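Local coordinates for putative cytoplasmic protein (Enterobacter cloacae, PDB 4HFL), which probably acts as a type VI secretion amidase effector, a papain-like (clan CA) hydrolase expected to cut amide bonds in the peptidoglycan peptides of rival bacteria, at residues Met17-Gly22 with Cys70-Pro75; Tyr65-Cys70 with Ala100-Val105. All blocks are in the same frame, centred on the assembly; numbering follows the deposited sequence.

Interaction 1. Residues Met17-Gly22 with Cys70-Pro75; sequences MRPAFG and CGIPVP
The lead-in to helix 21-30 meets the turn that follows helix 59-69 through one residue, Pro19, whose ring is set against Cys70 and Ile72. The two chain paths come closest here, with Pro19 CA and Cys70 CA 5.9 Å apart, and the contact is wholly apolar. The two partners take different parts of the proline ring. At one corner, Pro19 CB lies 3.9 Å from Cys70 CB, so the cysteine touches with its methylene. The Cys70 side chain goes on to reach Ala23 and Arg27 on helix 21-30. At the far part of the ring, Ile72 brings only its terminal methyl: CD1 is 3.9 Å from Pro19 CG, and 4.0 Å separates it from Pro19 CD. An extended CA-CB-CG1-CD1 chain (chi2 173°) pushes that methyl out to the ring, and the isoleucine and proline side chains cross at about a right angle. Leu106 of helix 95-106 touches both Pro19 and Ile72, which makes this a three-way apolar junction. Directly before Pro19, Arg18 sets off away from the turn and forms a salt bridge with Asp110, so the lead-in is gripped on its other side too. Directly after it, Ala20 takes the N-cap position of helix 21-30. Between Cys70 and Ile72, Gly71 has left-handed backbone angles (phi 92°, psi 21°), and the chain turns sharply there, with both side chains directed to the proline. Ile72 N comes back to Leu67 O, probably as a hydrogen bond. The left-handed glycine and the long-range bond from Ile72 N recall the 6-to-1 part of a Schellman motif.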
ATOM      1  N   MET A  17      -7.262  -9.297 -13.463  1.00 24.33           N
ATOM      2  CA  MET A  17      -5.887  -9.794 -13.343  1.00 23.41           C
ATOM      3  C   MET A  17      -5.303  -9.232 -12.065  1.00 21.76           C
ATOM      4  O   MET A  17      -5.708  -8.158 -11.605  1.00 22.06           O
ATOM      5  CB  MET A  17      -5.013  -9.369 -14.535  1.00 21.73           C
ATOM      6  CG  MET A  17      -5.336 -10.060 -15.862  1.00 21.92           C
ATOM      7  SD  MET A  17      -3.991  -9.785 -17.056  1.00 24.70           S
ATOM      8  CE  MET A  17      -4.116  -7.991 -17.244  1.00 24.48           C
ATOM      9  N   ARG A  18      -4.367  -9.961 -11.465  1.00 16.98           N
ATOM     10  CA  ARG A  18      -3.684  -9.457 -10.293  1.00 13.49           C
ATOM     11  C   ARG A  18      -2.189  -9.646 -10.501  1.00 21.84           C
ATOM     12  O   ARG A  18      -1.771 -10.532 -11.252  1.00 16.91           O
ATOM     13  CB  ARG A  18      -4.142 -10.197  -9.044  1.00 18.22           C
ATOM     14  CG  ARG A  18      -5.644 -10.018  -8.724  1.00 20.84           C
ATOM     15  CD  ARG A  18      -6.006 -10.663  -7.416  1.00 20.60           C
ATOM     16  NE  ARG A  18      -7.441 -10.582  -7.163  1.00 21.98           N
ATOM     17  CZ  ARG A  18      -8.079 -11.274  -6.223  1.00 20.15           C
ATOM     18  NH1 ARG A  18      -7.408 -12.100  -5.411  1.00 14.91           N
ATOM     19  NH2 ARG A  18      -9.388 -11.133  -6.094  1.00 18.33           N
ATOM     20  N   PRO A  19      -1.379  -8.821  -9.834  1.00 20.24           N
ATOM     21  CA  PRO A  19       0.083  -8.950  -9.945  1.00 22.44           C
ATOM     22  C   PRO A  19       0.565 -10.266  -9.347  1.00 17.96           C
ATOM     23  O   PRO A  19      -0.033 -10.755  -8.379  1.00 16.64           O
ATOM     24  CB  PRO A  19       0.601  -7.787  -9.077  1.00 21.78           C
ATOM     25  CG  PRO A  19      -0.519  -6.841  -8.968  1.00 26.58           C
ATOM     26  CD  PRO A  19      -1.782  -7.669  -9.001  1.00 20.26           C
ATOM     27  N   ALA A  20       1.614 -10.851  -9.916  1.00 17.98           N
ATOM     28  CA  ALA A  20       2.243 -12.041  -9.333  1.00 14.24           C
ATOM     29  C   ALA A  20       2.751 -11.658  -7.946  1.00 14.77           C
ATOM     30  O   ALA A  20       3.221 -10.533  -7.729  1.00 13.79           O
ATOM     31  CB  ALA A  20       3.391 -12.544 -10.223  1.00 19.97           C
ATOM     32  N   PHE A  21       2.622 -12.558  -6.985  1.00 18.18           N
ATOM     33  CA  PHE A  21       3.067 -12.225  -5.644  1.00 18.97           C
ATOM     34  C   PHE A  21       4.579 -11.947  -5.619  1.00 20.58           C
ATOM     35  O   PHE A  21       5.040 -11.034  -4.937  1.00 21.97           O
ATOM     36  CB  PHE A  21       2.713 -13.324  -4.652  1.00 17.47           C
ATOM     37  CG  PHE A  21       3.140 -13.000  -3.255  1.00 23.45           C
ATOM     38  CD1 PHE A  21       2.453 -12.046  -2.514  1.00 19.58           C
ATOM     39  CD2 PHE A  21       4.247 -13.616  -2.689  1.00 20.67           C
ATOM     40  CE1 PHE A  21       2.851 -11.739  -1.219  1.00 23.51           C
ATOM     41  CE2 PHE A  21       4.644 -13.301  -1.376  1.00 24.39           C
ATOM     42  CZ  PHE A  21       3.945 -12.367  -0.659  1.00 20.28           C
ATOM     43  N   GLY A  22       5.339 -12.731  -6.375  1.00 20.85           N
ATOM     44  CA  GLY A  22       6.785 -12.589  -6.394  1.00 20.21           C
ATOM     45  C   GLY A  22       7.204 -11.214  -6.864  1.00 20.35           C
ATOM     46  O   GLY A  22       7.994 -10.544  -6.204  1.00 20.41           O
ATOM     47  N   CYS A  70       4.326  -3.367 -11.635  1.00 20.90           N
ATOM     48  CA  CYS A  70       3.721  -4.684 -11.825  1.00 18.41           C
ATOM     49  C   CYS A  70       2.618  -4.629 -12.887  1.00 25.23           C
ATOM     50  O   CYS A  70       1.898  -5.603 -13.099  1.00 25.32           O
ATOM     51  CB  CYS A  70       3.167  -5.222 -10.500  1.00 19.42           C
ATOM     52  SG  CYS A  70       4.468  -5.796  -9.392  1.00 27.00           S
ATOM     53  N   GLY A  71       2.489  -3.488 -13.555  1.00 27.41           N
ATOM     54  CA  GLY A  71       1.597  -3.389 -14.701  1.00 23.24           C
ATOM     55  C   GLY A  71       0.192  -2.920 -14.376  1.00 29.72           C
ATOM     56  O   GLY A  71      -0.733  -3.187 -15.152  1.00 29.56           O
ATOM     57  N   ILE A  72       0.029  -2.249 -13.230  1.00 21.89           N
ATOM     58  CA  ILE A  72      -1.192  -1.522 -12.917  1.00 23.76           C
ATOM     59  C   ILE A  72      -0.808  -0.047 -12.788  1.00 29.03           C
ATOM     60  O   ILE A  72      -0.391   0.416 -11.715  1.00 31.01           O
ATOM     61  CB  ILE A  72      -1.862  -2.032 -11.607  1.00 22.56           C
ATOM     62  CG1 ILE A  72      -2.390  -3.468 -11.786  1.00 19.88           C
ATOM     63  CG2 ILE A  72      -2.997  -1.097 -11.161  1.00 22.83           C
ATOM     64  CD1 ILE A  72      -2.909  -4.111 -10.501  1.00 24.41           C
ATOM     65  N   PRO A  73      -0.945   0.704 -13.886  1.00 30.37           N
ATOM     66  CA  PRO A  73      -0.483   2.095 -13.868  1.00 32.03           C
ATOM     67  C   PRO A  73      -1.412   2.962 -13.030  1.00 34.77           C
ATOM     68  O   PRO A  73      -2.626   2.922 -13.247  1.00 37.15           O
ATOM     69  CB  PRO A  73      -0.512   2.498 -15.358  1.00 34.26           C
ATOM     70  CG  PRO A  73      -1.532   1.593 -15.988  1.00 34.64           C
ATOM     71  CD  PRO A  73      -1.516   0.303 -15.189  1.00 35.00           C
ATOM     72  N   VAL A  74      -0.864   3.709 -12.070  1.00 33.26           N
ATOM     73  CA  VAL A  74      -1.690   4.618 -11.262  1.00 36.23           C
ATOM     74  C   VAL A  74      -2.297   5.674 -12.193  1.00 41.73           C
ATOM     75  O   VAL A  74      -1.562   6.358 -12.915  1.00 37.07           O
ATOM     76  CB  VAL A  74      -0.871   5.275 -10.125  1.00 36.08           C
ATOM     77  CG1 VAL A  74      -1.660   6.388  -9.436  1.00 30.85           C
ATOM     78  CG2 VAL A  74      -0.422   4.219  -9.105  1.00 33.97           C
ATOM     79  N   PRO A  75      -3.640   5.799 -12.186  1.00 40.59           N
ATOM     80  CA  PRO A  75      -4.367   6.590 -13.189  1.00 43.29           C
ATOM     81  C   PRO A  75      -4.301   8.095 -12.937  1.00 44.74           C
ATOM     82  O   PRO A  75      -3.858   8.509 -11.864  1.00 42.71           O
ATOM     83  CB  PRO A  75      -5.811   6.108 -13.017  1.00 42.04           C
ATOM     84  CG  PRO A  75      -5.904   5.778 -11.555  1.00 38.35           C
ATOM     85  CD  PRO A  75      -4.548   5.233 -11.167  1.00 37.90           C
TER

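Interaction 2. Residues Tyr65-Cys70 with Ala100-Val105; sequences YVLNYC and AFLPTV
Leu67 drives one methyl, CD1, into the angle between two consecutive residues of the facing helix, Phe101 and Leu102. Its side chain is stretched out, with CD1 anti to CA (chi2 174°), which carries the methyl across a gap where Leu67 CA and Leu102 CA are still 9.5 Å apart. The methyl meets the phenylalanine at the ring edge, near the ring plane, with Leu67 CD1 3.8 Å from Phe101 CE2; the leucine and phenylalanine side chains run alongside each other, pointing opposite ways. Toward Leu102, the same Leu67 CD1 is 4.0 Å from Leu102 CD2. All three residues are buried. This is helix-to-helix packing in what is consistent with a papain-like (clan CA) fold: helix 59-69 lies between two other helices, turning Leu67 to helix 95-106 while Val66 rests on Ala24 and Phe28 of helix 21-30. Leu102 also touches Trp173 of strand 166-174, so helix 95-106 leans on the sheet as well. The Phe101 ring has other neighbours: Val105 CG2 lies over one face, 4.0 Å above the Phe101 ring plane and nearer its border than its centre, and Tyr80 meets it edge-to-face. Helix 95-106 is kinked at Pro103, whose N makes no bond to the preceding turn. Just beyond the kink, Thr104 OG1 donates a 2.6 Å hydrogen bond to Phe101 O, in the carbonyl plane and on a lone pair.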
ATOM      1  N   TYR A  65       4.448   2.601  -6.356  1.00 25.12           N
ATOM      2  CA  TYR A  65       5.607   2.083  -7.104  1.00 29.30           C
ATOM      3  C   TYR A  65       5.387   0.601  -7.460  1.00 28.76           C
ATOM      4  O   TYR A  65       5.596   0.174  -8.617  1.00 27.13           O
ATOM      5  CB  TYR A  65       6.907   2.281  -6.304  1.00 31.87           C
ATOM      6  CG  TYR A  65       8.121   1.574  -6.886  1.00 33.13           C
ATOM      7  CD1 TYR A  65       8.898   2.180  -7.863  1.00 33.14           C
ATOM      8  CD2 TYR A  65       8.494   0.305  -6.451  1.00 27.29           C
ATOM      9  CE1 TYR A  65      10.002   1.546  -8.398  1.00 37.24           C
ATOM     10  CE2 TYR A  65       9.603  -0.347  -6.994  1.00 29.49           C
ATOM     11  CZ  TYR A  65      10.353   0.281  -7.964  1.00 36.63           C
ATOM     12  OH  TYR A  65      11.463  -0.349  -8.510  1.00 33.31           O
ATOM     13  N   VAL A  66       4.945  -0.178  -6.469  1.00 23.16           N
ATOM     14  CA  VAL A  66       4.664  -1.601  -6.700  1.00 20.90           C
ATOM     15  C   VAL A  66       3.654  -1.792  -7.823  1.00 18.80           C
ATOM     16  O   VAL A  66       3.896  -2.560  -8.762  1.00 22.63           O
ATOM     17  CB  VAL A  66       4.154  -2.301  -5.406  1.00 29.03           C
ATOM     18  CG1 VAL A  66       3.578  -3.681  -5.715  1.00 23.31           C
ATOM     19  CG2 VAL A  66       5.288  -2.407  -4.388  1.00 28.22           C
ATOM     20  N   LEU A  67       2.518  -1.106  -7.725  1.00 18.18           N
ATOM     21  CA  LEU A  67       1.476  -1.243  -8.745  1.00 17.26           C
ATOM     22  C   LEU A  67       1.971  -0.788 -10.115  1.00 22.90           C
ATOM     23  O   LEU A  67       1.711  -1.452 -11.107  1.00 21.58           O
ATOM     24  CB  LEU A  67       0.229  -0.463  -8.359  1.00 20.33           C
ATOM     25  CG  LEU A  67      -0.518  -0.993  -7.129  1.00 20.04           C
ATOM     26  CD1 LEU A  67      -1.646  -0.062  -6.759  1.00 21.87           C
ATOM     27  CD2 LEU A  67      -1.058  -2.368  -7.415  1.00 16.86           C
ATOM     28  N   ASN A  68       2.699   0.326 -10.167  1.00 21.31           N
ATOM     29  CA  ASN A  68       3.188   0.870 -11.436  1.00 22.03           C
ATOM     30  C   ASN A  68       4.100  -0.099 -12.129  1.00 26.06           C
ATOM     31  O   ASN A  68       4.041  -0.254 -13.355  1.00 31.12           O
ATOM     32  CB  ASN A  68       3.955   2.193 -11.217  1.00 23.86           C
ATOM     33  CG  ASN A  68       3.036   3.408 -11.163  1.00 28.45           C
ATOM     34  OD1 ASN A  68       2.024   3.474 -11.877  1.00 26.78           O
ATOM     35  ND2 ASN A  68       3.384   4.379 -10.311  1.00 26.82           N
ATOM     36  N   TYR A  69       4.971  -0.743 -11.359  1.00 27.18           N
ATOM     37  CA  TYR A  69       5.957  -1.605 -12.008  1.00 26.22           C
ATOM     38  C   TYR A  69       5.519  -3.062 -12.148  1.00 26.73           C
ATOM     39  O   TYR A  69       6.225  -3.879 -12.743  1.00 28.96           O
ATOM     40  CB  TYR A  69       7.333  -1.430 -11.362  1.00 29.26           C
ATOM     41  CG  TYR A  69       7.966  -0.126 -11.798  1.00 31.22           C
ATOM     42  CD1 TYR A  69       8.822  -0.078 -12.884  1.00 33.43           C
ATOM     43  CD2 TYR A  69       7.671   1.063 -11.146  1.00 33.03           C
ATOM     44  CE1 TYR A  69       9.393   1.126 -13.300  1.00 37.94           C
ATOM     45  CE2 TYR A  69       8.235   2.264 -11.548  1.00 32.20           C
ATOM     46  CZ  TYR A  69       9.092   2.289 -12.624  1.00 38.91           C
ATOM     47  OH  TYR A  69       9.641   3.492 -13.018  1.00 39.05           O
ATOM     48  N   CYS A  70       4.326  -3.367 -11.635  1.00 20.90           N
ATOM     49  CA  CYS A  70       3.721  -4.684 -11.825  1.00 18.41           C
ATOM     50  C   CYS A  70       2.618  -4.629 -12.887  1.00 25.23           C
ATOM     51  O   CYS A  70       1.898  -5.603 -13.099  1.00 25.32           O
ATOM     52  CB  CYS A  70       3.167  -5.222 -10.500  1.00 19.42           C
ATOM     53  SG  CYS A  70       4.468  -5.796  -9.392  1.00 27.00           S
ATOM     54  N   ALA A 100      -8.889   3.098  -1.421  1.00 25.86           N
ATOM     55  CA  ALA A 100     -10.037   3.156  -2.339  1.00 19.19           C
ATOM     56  C   ALA A 100      -9.704   2.602  -3.728  1.00 25.06           C
ATOM     57  O   ALA A 100     -10.530   1.960  -4.373  1.00 26.53           O
ATOM     58  CB  ALA A 100     -10.553   4.579  -2.439  1.00 23.49           C
ATOM     59  N   PHE A 101      -8.477   2.841  -4.179  1.00 22.55           N
ATOM     60  CA  PHE A 101      -8.058   2.454  -5.511  1.00 24.13           C
ATOM     61  C   PHE A 101      -8.001   0.946  -5.694  1.00 24.07           C
ATOM     62  O   PHE A 101      -8.414   0.430  -6.734  1.00 22.32           O
ATOM     63  CB  PHE A 101      -6.691   3.050  -5.813  1.00 29.41           C
ATOM     64  CG  PHE A 101      -6.150   2.683  -7.167  1.00 30.55           C
ATOM     65  CD1 PHE A 101      -6.900   2.911  -8.316  1.00 25.14           C
ATOM     66  CD2 PHE A 101      -4.882   2.132  -7.295  1.00 30.50           C
ATOM     67  CE1 PHE A 101      -6.395   2.581  -9.576  1.00 21.48           C
ATOM     68  CE2 PHE A 101      -4.363   1.803  -8.554  1.00 28.52           C
ATOM     69  CZ  PHE A 101      -5.120   2.026  -9.690  1.00 25.29           C
ATOM     70  N   LEU A 102      -7.476   0.242  -4.697  1.00 19.72           N
ATOM     71  CA  LEU A 102      -7.233  -1.195  -4.853  1.00 16.48           C
ATOM     72  C   LEU A 102      -8.422  -2.057  -5.348  1.00 17.14           C
ATOM     73  O   LEU A 102      -8.256  -2.848  -6.283  1.00 20.19           O
ATOM     74  CB  LEU A 102      -6.594  -1.764  -3.577  1.00 13.38           C
ATOM     75  CG  LEU A 102      -5.127  -1.336  -3.494  1.00 21.00           C
ATOM     76  CD1 LEU A 102      -4.555  -1.549  -2.099  1.00 18.04           C
ATOM     77  CD2 LEU A 102      -4.318  -2.116  -4.537  1.00 24.23           C
ATOM     78  N   PRO A 103      -9.616  -1.922  -4.738  1.00 26.31           N
ATOM     79  CA  PRO A 103     -10.690  -2.783  -5.256  1.00 27.88           C
ATOM     80  C   PRO A 103     -11.114  -2.448  -6.701  1.00 27.47           C
ATOM     81  O   PRO A 103     -11.615  -3.322  -7.413  1.00 24.17           O
ATOM     82  CB  PRO A 103     -11.847  -2.537  -4.275  1.00 27.04           C
ATOM     83  CG  PRO A 103     -11.549  -1.218  -3.639  1.00 29.93           C
ATOM     84  CD  PRO A 103     -10.045  -1.161  -3.549  1.00 26.33           C
ATOM     85  N   THR A 104     -10.889  -1.215  -7.143  1.00 25.49           N
ATOM     86  CA  THR A 104     -11.306  -0.833  -8.495  1.00 28.79           C
ATOM     87  C   THR A 104     -10.469  -1.517  -9.556  1.00 29.44           C
ATOM     88  O   THR A 104     -10.871  -1.567 -10.716  1.00 30.23           O
ATOM     89  CB  THR A 104     -11.228   0.686  -8.717  1.00 29.10           C
ATOM     90  OG1 THR A 104      -9.857   1.081  -8.846  1.00 26.78           O
ATOM     91  CG2 THR A 104     -11.869   1.430  -7.540  1.00 26.71           C
ATOM     92  N   VAL A 105      -9.299  -2.027  -9.168  1.00 29.01           N
ATOM     93  CA  VAL A 105      -8.426  -2.722 -10.122  1.00 27.23           C
ATOM     94  C   VAL A 105      -8.257  -4.222  -9.838  1.00 23.48           C
ATOM     95  O   VAL A 105      -8.041  -5.013 -10.759  1.00 23.24           O
ATOM     96  CB  VAL A 105      -7.051  -2.006 -10.284  1.00 25.34           C
ATOM     97  CG1 VAL A 105      -7.240  -0.686 -11.019  1.00 29.42           C
ATOM     98  CG2 VAL A 105      -6.377  -1.761  -8.924  1.00 16.40           C
TER

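Overall arrangement
From the N terminus, the chain passes Pro19 into helix 21-30, runs through two more helices and then through helix 59-69, whose following turn closes interaction 1 across a mainly helical excursion of 47 residues. Interaction 2 starts on the end of that same helix, shares Cys70 with interaction 1, and is closed after the short 82-84/90-92 hairpin by helix 95-106. The segments alternate along the chain, so the two loops cross. Their centres lie only 6 Å apart, and they touch: Asn68 OD1 probably accepts a bond from Val74 N, and Pro75 packs on Phe101. Together they join the N-terminal lead-in, helix 59-69 and helix 95-106.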